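Local coordinates for endoglucanase EG-II (Hypocrea jecorina, PDB 3QR3), which probably cleaves internal beta-1,4-glucosidic bonds of cellulose, as the TIM-barrel catalytic domain of a family 5 glycoside hydrolase, at residues K85-V90 and A133-S138; Q91-L94 and Y99-V102; A123-L128 and F144-E149; L69-N72 and L78-T81; G46-F51 and T58-P63. All blocks are in the same frame, centred on the assembly; numbering follows the deposited sequence.

Contact 1 (K85-V90 and A133-S138); sequences KYDQLV and ASKYAS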
# COMPACT_ATOMS: atom_id res chain seq x y z
N LYS A 85 -9.20 -11.87 12.16
CA LYS A 85 -9.55 -10.46 12.29
C LYS A 85 -9.18 -9.69 11.03
O LYS A 85 -9.99 -8.96 10.47
CB LYS A 85 -8.86 -9.86 13.51
CG LYS A 85 -9.38 -10.36 14.87
CD LYS A 85 -10.85 -9.99 15.07
CE LYS A 85 -11.34 -10.37 16.46
NZ LYS A 85 -12.68 -9.78 16.75
N TYR A 86 -7.94 -9.84 10.57
CA TYR A 86 -7.49 -9.13 9.38
C TYR A 86 -8.32 -9.50 8.15
O TYR A 86 -8.66 -8.65 7.33
CB TYR A 86 -6.00 -9.39 9.12
CG TYR A 86 -5.44 -8.63 7.95
CD1 TYR A 86 -5.29 -7.25 8.01
CD2 TYR A 86 -5.07 -9.29 6.78
CE1 TYR A 86 -4.76 -6.54 6.94
CE2 TYR A 86 -4.54 -8.60 5.71
CZ TYR A 86 -4.39 -7.23 5.79
OH TYR A 86 -3.88 -6.55 4.72
N ASP A 87 -8.68 -10.77 8.05
CA ASP A 87 -9.48 -11.21 6.90
C ASP A 87 -10.85 -10.54 6.85
O ASP A 87 -11.43 -10.38 5.77
CB ASP A 87 -9.63 -12.73 6.84
CG ASP A 87 -10.29 -13.20 5.54
OD1 ASP A 87 -9.82 -12.78 4.46
OD2 ASP A 87 -11.28 -13.95 5.59
N GLN A 88 -11.39 -10.15 8.01
CA GLN A 88 -12.67 -9.46 8.01
C GLN A 88 -12.56 -8.15 7.25
O GLN A 88 -13.48 -7.76 6.53
CB GLN A 88 -13.18 -9.19 9.44
CG GLN A 88 -13.62 -10.42 10.20
CD GLN A 88 -13.97 -10.10 11.65
OE1 GLN A 88 -14.40 -9.00 11.97
NE2 GLN A 88 -13.78 -11.07 12.53
N LEU A 89 -11.44 -7.46 7.42
CA LEU A 89 -11.24 -6.19 6.73
C LEU A 89 -11.02 -6.45 5.23
O LEU A 89 -11.57 -5.75 4.37
CB LEU A 89 -10.06 -5.44 7.35
CG LEU A 89 -9.78 -4.04 6.79
CD1 LEU A 89 -10.98 -3.13 7.03
CD2 LEU A 89 -8.52 -3.47 7.43
N VAL A 90 -10.25 -7.48 4.92
CA VAL A 90 -10.03 -7.89 3.53
C VAL A 90 -11.33 -8.23 2.79
O VAL A 90 -11.57 -7.74 1.69
CB VAL A 90 -9.06 -9.10 3.44
CG1 VAL A 90 -8.88 -9.55 1.99
CG2 VAL A 90 -7.72 -8.75 4.06
N ALA A 133 -0.72 -16.23 0.22
CA ALA A 133 -1.07 -16.59 -1.15
C ALA A 133 -1.99 -17.80 -1.17
O ALA A 133 -2.96 -17.84 -1.92
CB ALA A 133 0.19 -16.87 -1.95
N SER A 134 -1.68 -18.81 -0.36
CA SER A 134 -2.53 -19.99 -0.26
C SER A 134 -3.94 -19.61 0.20
O SER A 134 -4.94 -20.09 -0.35
CB SER A 134 -1.92 -21.02 0.68
OG SER A 134 -2.77 -22.15 0.81
N LYS A 135 -4.02 -18.75 1.21
CA LYS A 135 -5.33 -18.32 1.71
C LYS A 135 -6.12 -17.60 0.63
O LYS A 135 -7.32 -17.82 0.47
CB LYS A 135 -5.16 -17.39 2.92
CG LYS A 135 -6.49 -16.91 3.51
CD LYS A 135 -6.28 -16.18 4.84
CE LYS A 135 -7.62 -15.88 5.52
NZ LYS A 135 -8.27 -17.12 6.04
N TYR A 136 -5.45 -16.74 -0.14
CA TYR A 136 -6.13 -15.85 -1.06
C TYR A 136 -6.07 -16.28 -2.53
O TYR A 136 -6.50 -15.54 -3.41
CB TYR A 136 -5.60 -14.43 -0.88
CG TYR A 136 -5.99 -13.86 0.45
CD1 TYR A 136 -7.33 -13.71 0.78
CD2 TYR A 136 -5.04 -13.51 1.41
CE1 TYR A 136 -7.72 -13.21 2.01
CE2 TYR A 136 -5.42 -13.00 2.65
CZ TYR A 136 -6.76 -12.86 2.94
OH TYR A 136 -7.18 -12.36 4.15
N ALA A 137 -5.54 -17.47 -2.78
CA ALA A 137 -5.30 -17.94 -4.15
C ALA A 137 -6.53 -17.80 -5.06
O ALA A 137 -6.39 -17.45 -6.23
CB ALA A 137 -4.79 -19.38 -4.15
N SER A 138 -7.71 -18.07 -4.52
CA SER A 138 -8.92 -18.10 -5.34
C SER A 138 -9.58 -16.72 -5.49
O SER A 138 -10.57 -16.59 -6.19
CB SER A 138 -9.95 -19.08 -4.76
OG SER A 138 -10.45 -18.60 -3.52
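Tyr136 reaches out from helix 122-136 and donates a hydrogen bond from its phenol to Asp87 on helix 80-95, with 2.7 Å between Tyr136 OH and Asp87 OD1. The oxygen is met on its anti side, 28° out of the carboxylate plane, and it lies at the edge of the Tyr136 ring, in the ring plane. Carboxylate and ring are turned 45° against each other. Beside this bond Val90, one turn further along the helix, approaches from the opposite direction: its CG2 lies 3.7 Å from Tyr136 OH and its CG1 3.8 Å from Tyr136 CE1.

Lys135 borders the same carboxylate. Its long arm runs out beside the phenol, with CG over the centre of the neighbouring Tyr136 ring and CE 3.8 Å from Asp87 CG. A bend in the last torsion (chi4 71°) then leaves NZ 4.4 Å from Asp87 OD2, too far for a salt bridge. In the next shell Gln91 NE2 also donates to Asp87 OD1, while Val90 leans on Leu62 of strand 59-64.

Two helices of the barrel's outer layer are thus joined by one short hydrogen bond flanked by apolar contacts of Val90. With two donors on OD1 and a lysine nearby, the negative charge of Asp87 is probably favoured, and the bond, with Lys135 CG over one face of the ring, probably limits how the phenol can turn.

Contact 2 (Q91-L94 and Y99-V102); sequences QGCL and YCIV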
# COMPACT_ATOMS: atom_id res chain seq x y z
N GLN A 91 -12.16 -9.07 3.40
CA GLN A 91 -13.43 -9.44 2.78
C GLN A 91 -14.38 -8.25 2.67
O GLN A 91 -15.14 -8.15 1.71
CB GLN A 91 -14.10 -10.60 3.52
CG GLN A 91 -13.27 -11.89 3.53
CD GLN A 91 -12.79 -12.29 2.14
OE1 GLN A 91 -13.51 -12.15 1.15
NE2 GLN A 91 -11.55 -12.79 2.06
N GLY A 92 -14.32 -7.33 3.62
CA GLY A 92 -15.17 -6.15 3.56
C GLY A 92 -14.82 -5.33 2.34
O GLY A 92 -15.69 -4.80 1.64
N CYS A 93 -13.53 -5.24 2.08
CA CYS A 93 -13.02 -4.52 0.92
C CYS A 93 -13.44 -5.24 -0.37
O CYS A 93 -13.95 -4.63 -1.30
CB CYS A 93 -11.49 -4.43 1.03
SG CYS A 93 -10.68 -3.85 -0.45
N LEU A 94 -13.23 -6.55 -0.40
CA LEU A 94 -13.55 -7.34 -1.60
C LEU A 94 -15.05 -7.39 -1.89
O LEU A 94 -15.46 -7.46 -3.04
CB LEU A 94 -13.01 -8.77 -1.46
CG LEU A 94 -11.49 -8.97 -1.40
CD1 LEU A 94 -11.20 -10.41 -1.05
CD2 LEU A 94 -10.82 -8.60 -2.74
N TYR A 99 -10.53 -3.80 -5.47
CA TYR A 99 -9.27 -4.51 -5.30
C TYR A 99 -8.72 -4.16 -3.93
O TYR A 99 -8.91 -3.03 -3.46
CB TYR A 99 -8.27 -4.09 -6.37
CG TYR A 99 -8.42 -4.87 -7.65
CD1 TYR A 99 -9.51 -4.65 -8.48
CD2 TYR A 99 -7.47 -5.81 -8.02
CE1 TYR A 99 -9.65 -5.36 -9.67
CE2 TYR A 99 -7.61 -6.52 -9.19
CZ TYR A 99 -8.69 -6.30 -10.01
OH TYR A 99 -8.82 -7.01 -11.18
N CYS A 100 -8.04 -5.11 -3.30
CA CYS A 100 -7.61 -4.94 -1.93
C CYS A 100 -6.14 -5.30 -1.75
O CYS A 100 -5.75 -6.46 -1.93
CB CYS A 100 -8.47 -5.79 -0.99
SG CYS A 100 -9.12 -4.85 0.41
N ILE A 101 -5.34 -4.30 -1.41
CA ILE A 101 -3.90 -4.51 -1.26
C ILE A 101 -3.54 -4.91 0.16
O ILE A 101 -3.74 -4.15 1.12
CB ILE A 101 -3.10 -3.25 -1.64
CG1 ILE A 101 -3.46 -2.78 -3.05
CG2 ILE A 101 -1.59 -3.53 -1.54
CD1 ILE A 101 -2.79 -1.46 -3.44
N VAL A 102 -3.02 -6.13 0.29
CA VAL A 102 -2.50 -6.61 1.56
C VAL A 102 -1.08 -6.07 1.67
O VAL A 102 -0.22 -6.40 0.86
CB VAL A 102 -2.51 -8.15 1.60
CG1 VAL A 102 -1.76 -8.69 2.85
CG2 VAL A 102 -3.94 -8.67 1.58
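A helix-to-strand disulfide of the TIM barrel joins Cys93, near the C-terminal end of helix 80-95, to Cys100 at the start of strand 99-104, the barrel strand that follows it. The turn between them is short, and the bond spans it on the side where the helix lies against the sheet. Cys93 SG and Cys100 SG are 2.0 Å apart, and the two CA atoms 6.1 Å.

Cys93 extends its sulfur away from the helix axis, opposite its own backbone nitrogen (chi1 169°), and this carries SG across to the strand. There it also passes 3.6 Å from Tyr99 O, beside the peptide that leads into Cys100. Cys100 is deposited in two conformers, so its exact torsions, including the wide disulfide dihedral of 134° in the conformer described here, are doubtful; the linkage itself is not. Leu94 packs next to the bridge with one branch only, CD2 lying 4.1 Å from Cys100 CB.

Neighbouring strands enclose the pair: Phe60 touches Cys93, Leu62 touches Cys100, and Val142 lies against Leu94. The backbone of Cys100 is hydrogen-bonded to Arg141 and Trp143, which ties the strand half of the bridge into the parallel sheet.

No hydrogen bond crosses between the two segments. What joins them is a covalent, apolar link, buried between helix and barrel wall, that limits how far the last turns of the helix can move from the start of the strand.

Contact 3 (A123-L128 and F144-E149); sequences AQFTSL and FGIMNE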
# COMPACT_ATOMS: atom_id res chain seq x y z
N ALA A 123 13.68 -17.40 3.56
CA ALA A 123 12.67 -18.44 3.81
C ALA A 123 11.68 -18.04 4.90
O ALA A 123 10.50 -18.43 4.86
CB ALA A 123 13.34 -19.76 4.15
N GLN A 124 12.13 -17.28 5.89
CA GLN A 124 11.23 -16.89 6.98
C GLN A 124 10.21 -15.84 6.48
O GLN A 124 9.12 -15.71 7.04
CB GLN A 124 12.03 -16.37 8.17
CG GLN A 124 12.71 -17.47 9.00
CD GLN A 124 13.66 -16.92 10.05
OE1 GLN A 124 14.41 -15.97 9.79
NE2 GLN A 124 13.64 -17.51 11.24
N PHE A 125 10.58 -15.12 5.43
CA PHE A 125 9.72 -14.09 4.83
C PHE A 125 8.82 -14.70 3.76
O PHE A 125 7.64 -14.37 3.68
CB PHE A 125 10.59 -12.95 4.27
CG PHE A 125 9.81 -11.81 3.64
CD1 PHE A 125 8.78 -11.18 4.33
CD2 PHE A 125 10.16 -11.34 2.38
CE1 PHE A 125 8.09 -10.11 3.74
CE2 PHE A 125 9.48 -10.28 1.79
CZ PHE A 125 8.44 -9.67 2.48
N THR A 126 9.36 -15.60 2.94
CA THR A 126 8.56 -16.21 1.89
C THR A 126 7.49 -17.11 2.53
O THR A 126 6.40 -17.29 2.00
CB THR A 126 9.40 -17.04 0.88
OG1 THR A 126 10.01 -18.14 1.56
CG2 THR A 126 10.49 -16.18 0.23
N SER A 127 7.83 -17.68 3.68
CA SER A 127 6.88 -18.47 4.46
C SER A 127 5.62 -17.66 4.82
O SER A 127 4.51 -18.18 4.81
CB SER A 127 7.54 -18.99 5.73
OG SER A 127 6.65 -18.94 6.82
N LEU A 128 5.81 -16.38 5.13
CA LEU A 128 4.67 -15.50 5.40
C LEU A 128 3.83 -15.37 4.13
O LEU A 128 2.62 -15.60 4.14
CB LEU A 128 5.15 -14.13 5.86
CG LEU A 128 4.09 -13.03 5.86
CD1 LEU A 128 3.12 -13.24 7.02
CD2 LEU A 128 4.74 -11.63 5.92
N PHE A 144 -1.08 -8.39 -3.86
CA PHE A 144 -0.04 -8.74 -2.88
C PHE A 144 1.02 -7.63 -2.74
O PHE A 144 1.91 -7.49 -3.59
CB PHE A 144 0.62 -10.09 -3.22
CG PHE A 144 -0.34 -11.25 -3.20
CD1 PHE A 144 -0.59 -11.95 -2.03
CD2 PHE A 144 -1.00 -11.65 -4.36
CE1 PHE A 144 -1.47 -13.02 -2.01
CE2 PHE A 144 -1.88 -12.72 -4.34
CZ PHE A 144 -2.12 -13.40 -3.17
N GLY A 145 0.91 -6.85 -1.67
CA GLY A 145 1.82 -5.74 -1.40
C GLY A 145 3.02 -6.19 -0.58
O GLY A 145 3.06 -6.07 0.66
N ILE A 146 4.00 -6.72 -1.30
CA ILE A 146 5.11 -7.47 -0.70
C ILE A 146 5.73 -6.83 0.54
O ILE A 146 5.97 -7.50 1.55
CB ILE A 146 6.19 -7.75 -1.77
CG1 ILE A 146 5.64 -8.75 -2.79
CG2 ILE A 146 7.47 -8.29 -1.13
CD1 ILE A 146 6.70 -9.25 -3.81
N MET A 147 5.99 -5.53 0.47
CA MET A 147 6.67 -4.85 1.57
C MET A 147 6.53 -3.34 1.49
O MET A 147 6.69 -2.74 0.43
CB MET A 147 8.15 -5.23 1.61
CG MET A 147 8.92 -4.59 2.77
SD MET A 147 8.23 -4.99 4.39
CE MET A 147 8.21 -6.77 4.29
N ASN A 148 6.23 -2.73 2.63
CA ASN A 148 6.13 -1.28 2.71
C ASN A 148 7.51 -0.66 2.93
O ASN A 148 8.22 -1.01 3.87
CB ASN A 148 5.19 -0.90 3.86
CG ASN A 148 5.02 0.60 3.98
OD1 ASN A 148 4.35 1.22 3.16
ND2 ASN A 148 5.61 1.19 5.02
N GLU A 149 7.89 0.25 2.04
CA GLU A 149 9.04 1.14 2.22
C GLU A 149 10.37 0.52 2.67
O GLU A 149 10.93 0.91 3.71
CB GLU A 149 8.66 2.32 3.12
CG GLU A 149 7.60 3.19 2.46
CD GLU A 149 7.40 4.53 3.11
OE1 GLU A 149 8.02 4.78 4.16
OE2 GLU A 149 6.64 5.35 2.55
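The Phe125 ring points from its helix at the chain just beyond a barrel strand and meets Ile146 and Met147 in quite different ways. The fold is a TIM barrel: helix 122-136 lies outside the wall and leads into strand 142-145, whose C-terminal extension carries both partners. Phe125 has CG opposite its backbone nitrogen (chi1 -179°), which sends the ring straight off the helix.

Toward Ile146 it presents its rim. The carbonyl oxygen Ile146 O lies in the ring plane, 3.4 Å from Phe125 CZ, so a ring C-H faces the oxygen. The Ile146 side chain stands at about a right angle to that of Phe125, and its CG2 branch is 4.0 Å from the same CZ. Ile146 O also accepts a hydrogen bond from Trp129 NE1, and the Trp129 ring meets Phe125 edge-to-face.

The Met147 side chain runs at a slant to Phe125, its methyl being neither squarely over the face nor at the rim. CG starts out opposite the backbone nitrogen, and the chain then curls at both following torsions (chi2 58°, chi3 54°), bringing the terminal CE back toward the helix. Val165 and Thr161 of helix 155-171 add to the wall around Phe125, and Trp158 touches Met147.

Asn148 and Glu149 follow directly, at the C-terminal end of the barrel, the end where TIM-barrel enzymes place their active sites; Glu149 OE2 is hydrogen-bonded to His219 ND1. The thioether methyl is just as close to the ring as the carbonyl oxygen, Met147 CE lying 3.4 Å from Phe125 CE1.

Contact 4 (L69-N72 and L78-T81); sequences LVNN and LDST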
# COMPACT_ATOMS: atom_id res chain seq x y z
N LEU A 69 0.46 -10.70 12.14
CA LEU A 69 -0.11 -11.83 11.40
C LEU A 69 0.38 -13.17 11.94
O LEU A 69 -0.36 -14.15 11.93
CB LEU A 69 0.18 -11.72 9.90
CG LEU A 69 -0.58 -10.59 9.18
CD1 LEU A 69 -0.21 -10.55 7.71
CD2 LEU A 69 -2.10 -10.73 9.36
N VAL A 70 1.63 -13.21 12.40
CA VAL A 70 2.18 -14.44 12.93
C VAL A 70 2.27 -14.40 14.46
O VAL A 70 2.91 -15.25 15.07
CB VAL A 70 3.57 -14.73 12.35
CG1 VAL A 70 3.47 -15.00 10.84
CG2 VAL A 70 4.52 -13.57 12.64
N ASN A 71 1.60 -13.42 15.06
CA ASN A 71 1.69 -13.20 16.51
C ASN A 71 3.11 -13.35 17.05
O ASN A 71 3.37 -14.11 17.98
CB ASN A 71 0.73 -14.14 17.26
CG ASN A 71 0.53 -13.73 18.73
OD1 ASN A 71 0.46 -12.55 19.06
ND2 ASN A 71 0.42 -14.72 19.61
N ASN A 72 4.04 -12.60 16.46
CA ASN A 72 5.44 -12.57 16.90
C ASN A 72 6.24 -13.86 16.72
O ASN A 72 7.38 -13.95 17.19
CB ASN A 72 5.53 -12.09 18.35
CG ASN A 72 4.97 -10.68 18.51
OD1 ASN A 72 5.48 -9.72 17.93
ND2 ASN A 72 3.90 -10.56 19.30
N LEU A 78 0.53 -18.51 10.31
CA LEU A 78 -0.31 -17.35 10.61
C LEU A 78 -1.11 -17.66 11.87
O LEU A 78 -1.63 -18.77 12.03
CB LEU A 78 -1.28 -17.07 9.46
CG LEU A 78 -0.68 -16.77 8.08
CD1 LEU A 78 -1.78 -16.59 7.04
CD2 LEU A 78 0.21 -15.54 8.13
N ASP A 79 -1.18 -16.69 12.78
CA ASP A 79 -1.95 -16.85 14.02
C ASP A 79 -3.43 -16.83 13.69
O ASP A 79 -3.90 -15.92 13.00
CB ASP A 79 -1.60 -15.72 15.00
CG ASP A 79 -2.47 -15.74 16.26
OD1 ASP A 79 -2.01 -16.28 17.29
OD2 ASP A 79 -3.61 -15.23 16.22
N SER A 80 -4.17 -17.82 14.16
CA SER A 80 -5.56 -17.99 13.74
C SER A 80 -6.43 -16.78 14.10
O SER A 80 -7.30 -16.38 13.32
CB SER A 80 -6.16 -19.28 14.30
OG SER A 80 -6.07 -19.32 15.71
N THR A 81 -6.21 -16.19 15.27
CA THR A 81 -6.98 -15.01 15.63
C THR A 81 -6.63 -13.84 14.72
O THR A 81 -7.51 -13.19 14.16
CB THR A 81 -6.72 -14.57 17.07
OG1 THR A 81 -7.11 -15.62 17.96
CG2 THR A 81 -7.51 -13.31 17.37
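Leu69, the last residue of the short helix 66-69, makes the one hydrogen bond of this contact through its carbonyl: Asp79 N donates to Leu69 O over 2.8 Å, with an N-H...O angle of 159°. The donor lies in the carbonyl plane. The same oxygen takes a weaker approach from the residue before, Leu78 CA standing 3.5 Å away in a CA-H...O contact. On the apolar side Leu69 CB faces Leu78 CD2 at 4.2 Å.

Val70 is where the chain leaves helical geometry. Although its CB is directed away from the other segment, the CG1 branch still reaches Leu78 CD2, 4.3 Å distant. That methyl is therefore shared by Leu69 and Val70, while Leu78 also rests on Leu128 and Leu132 of helix 122-136.

Asn71 has positive phi and is the C-prime residue of a Schellman motif, with Asn72 N bonded back to Gln67 O and Asn71 N to Tyr68 O, by which helix 66-69 ends and the chain reverses out of the helix. The end of one helix is here set against the start of the next, since Asp79 is the N-cap of helix 80-95. Asp79 holds CG opposite its backbone nitrogen (chi1 174°), and its OD2 accepts from Ser82 N in the first turn. The other oxygen, Asp79 OD1, is turned to Asn71 and lies 3.5 Å from Asn71 CB. The two side chains are inclined to each other, with amide and carboxylate planes 64° apart.

Contact 5 (G46-F51 and T58-P63); sequences GQMQHF and TIFRLP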
# COMPACT_ATOMS: atom_id res chain seq x y z
N GLY A 46 -17.30 0.55 7.05
CA GLY A 46 -18.23 1.62 6.76
C GLY A 46 -17.58 2.73 5.96
O GLY A 46 -18.21 3.31 5.07
N GLN A 47 -16.31 3.03 6.25
CA GLN A 47 -15.59 4.04 5.47
C GLN A 47 -15.46 3.58 4.03
O GLN A 47 -15.78 4.32 3.09
CB GLN A 47 -14.20 4.31 6.05
CG GLN A 47 -14.17 5.13 7.32
CD GLN A 47 -12.78 5.20 7.92
OE1 GLN A 47 -11.78 5.26 7.19
NE2 GLN A 47 -12.70 5.19 9.25
N MET A 48 -14.98 2.35 3.84
CA MET A 48 -14.81 1.82 2.48
C MET A 48 -16.11 1.87 1.68
O MET A 48 -16.10 2.20 0.49
CB MET A 48 -14.25 0.39 2.52
CG MET A 48 -12.78 0.31 2.95
SD MET A 48 -12.07 -1.33 2.71
CE MET A 48 -12.91 -2.25 3.99
N GLN A 49 -17.22 1.54 2.32
CA GLN A 49 -18.51 1.53 1.63
C GLN A 49 -18.85 2.93 1.12
O GLN A 49 -19.30 3.10 -0.01
CB GLN A 49 -19.61 0.99 2.53
CG GLN A 49 -20.97 0.87 1.86
CD GLN A 49 -22.07 0.50 2.83
OE1 GLN A 49 -23.01 -0.21 2.47
NE2 GLN A 49 -21.97 1.00 4.06
N HIS A 50 -18.63 3.93 1.96
CA HIS A 50 -18.77 5.33 1.56
C HIS A 50 -17.85 5.68 0.38
O HIS A 50 -18.28 6.29 -0.60
CB HIS A 50 -18.50 6.25 2.75
CG HIS A 50 -18.00 7.61 2.36
ND1 HIS A 50 -18.81 8.56 1.77
CD2 HIS A 50 -16.78 8.18 2.50
CE1 HIS A 50 -18.11 9.66 1.56
NE2 HIS A 50 -16.87 9.45 1.98
N PHE A 51 -16.58 5.33 0.50
CA PHE A 51 -15.60 5.62 -0.54
C PHE A 51 -16.01 5.02 -1.88
O PHE A 51 -15.86 5.65 -2.92
CB PHE A 51 -14.21 5.13 -0.14
CG PHE A 51 -13.52 6.02 0.86
CD1 PHE A 51 -13.47 7.39 0.65
CD2 PHE A 51 -12.90 5.49 1.98
CE1 PHE A 51 -12.83 8.22 1.56
CE2 PHE A 51 -12.25 6.31 2.89
CZ PHE A 51 -12.22 7.68 2.68
N THR A 58 -12.06 2.40 -6.16
CA THR A 58 -12.05 1.01 -6.61
C THR A 58 -10.91 0.18 -6.00
O THR A 58 -10.76 -1.01 -6.29
CB THR A 58 -11.92 0.96 -8.12
OG1 THR A 58 -10.89 1.87 -8.53
CG2 THR A 58 -13.23 1.38 -8.78
N ILE A 59 -10.10 0.80 -5.15
CA ILE A 59 -9.04 0.06 -4.49
C ILE A 59 -8.83 0.55 -3.05
O ILE A 59 -9.02 1.73 -2.76
CB ILE A 59 -7.73 0.14 -5.30
CG1 ILE A 59 -6.71 -0.90 -4.81
CG2 ILE A 59 -7.16 1.56 -5.26
CD1 ILE A 59 -5.67 -1.27 -5.84
N PHE A 60 -8.47 -0.36 -2.16
CA PHE A 60 -8.04 0.01 -0.81
C PHE A 60 -6.79 -0.75 -0.45
O PHE A 60 -6.58 -1.88 -0.90
CB PHE A 60 -9.15 -0.23 0.21
CG PHE A 60 -10.40 0.53 -0.11
CD1 PHE A 60 -10.46 1.89 0.13
CD2 PHE A 60 -11.47 -0.09 -0.72
CE1 PHE A 60 -11.58 2.63 -0.20
CE2 PHE A 60 -12.60 0.63 -1.05
CZ PHE A 60 -12.66 1.99 -0.79
N ARG A 61 -5.94 -0.12 0.34
CA ARG A 61 -4.72 -0.74 0.81
C ARG A 61 -4.89 -0.95 2.31
O ARG A 61 -5.34 -0.04 3.02
CB ARG A 61 -3.54 0.17 0.53
CG ARG A 61 -2.18 -0.39 0.89
CD ARG A 61 -1.14 0.39 0.10
NE ARG A 61 0.26 0.03 0.36
CZ ARG A 61 1.02 0.61 1.28
NH1 ARG A 61 0.52 1.54 2.10
NH2 ARG A 61 2.29 0.25 1.39
N LEU A 62 -4.54 -2.14 2.78
CA LEU A 62 -4.79 -2.52 4.17
C LEU A 62 -3.49 -2.88 4.87
O LEU A 62 -3.09 -4.06 4.92
CB LEU A 62 -5.76 -3.71 4.22
CG LEU A 62 -7.06 -3.61 3.40
CD1 LEU A 62 -7.93 -4.86 3.61
CD2 LEU A 62 -7.85 -2.36 3.76
N PRO A 63 -2.81 -1.86 5.41
CA PRO A 63 -1.52 -2.04 6.08
C PRO A 63 -1.65 -2.91 7.30
O PRO A 63 -2.60 -2.73 8.07
CB PRO A 63 -1.15 -0.62 6.52
CG PRO A 63 -1.95 0.27 5.67
CD PRO A 63 -3.23 -0.45 5.41
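This is buried helix-on-sheet packing inside a beta-alpha-beta unit of the TIM barrel: helix 44-55 runs back along the outside of the wall before the chain enters strand 59-64. The axes of 46-51 and 59-63 lie 10.1 Å apart at 156°, roughly antiparallel.

Phe60 is the centre of it, pointing outward from the strand into the helix. Met48 lies on one face of its ring: CG stands over the middle, 3.8 Å from the Phe60 centroid, in a CH-pi contact only 5° off the normal. The sulfur follows obliquely, with Met48 SD 3.7 Å from Phe60 CD2, which adds a Met-aromatic contact. Phe51, one turn later, comes instead to the rim, its CB in the ring plane and 3.6 Å from Phe60 CZ. Met48 O also lies near that rim atom. Leu62, two residues along the strand, touches Met48 SD marginally.

Leu89 and Cys93 of helix 80-95 also touch Met48, and Cys93 touches Phe60, so a second helix joins the packing. With no hydrogen bond across it, the contact rests on dispersion and on sulfur and C-H groups set against an aromatic ring.

In the fold
From the N terminus, contact 5 closes the first loop, packing helix 44-55 on strand 59-64, and contact 4 then joins the end of helix 66-69 to the start of helix 80-95. These two lie in series before contact 1, which ties helix 80-95 to helix 122-136. Within that span falls the short loop of contact 2, between helix 80-95 and strand 99-104. Contact 3 crosses contact 1, as it starts on helix 122-136 and ends beyond strand 142-145. Strands 59-64, 99-104 and 142-145 are neighbours in the sheet, so contacts 5, 2 and 3 reach one barrel wall. Tyr86 OH is hydrogen-bonded to Leu62 O, joining contacts 1 and 5.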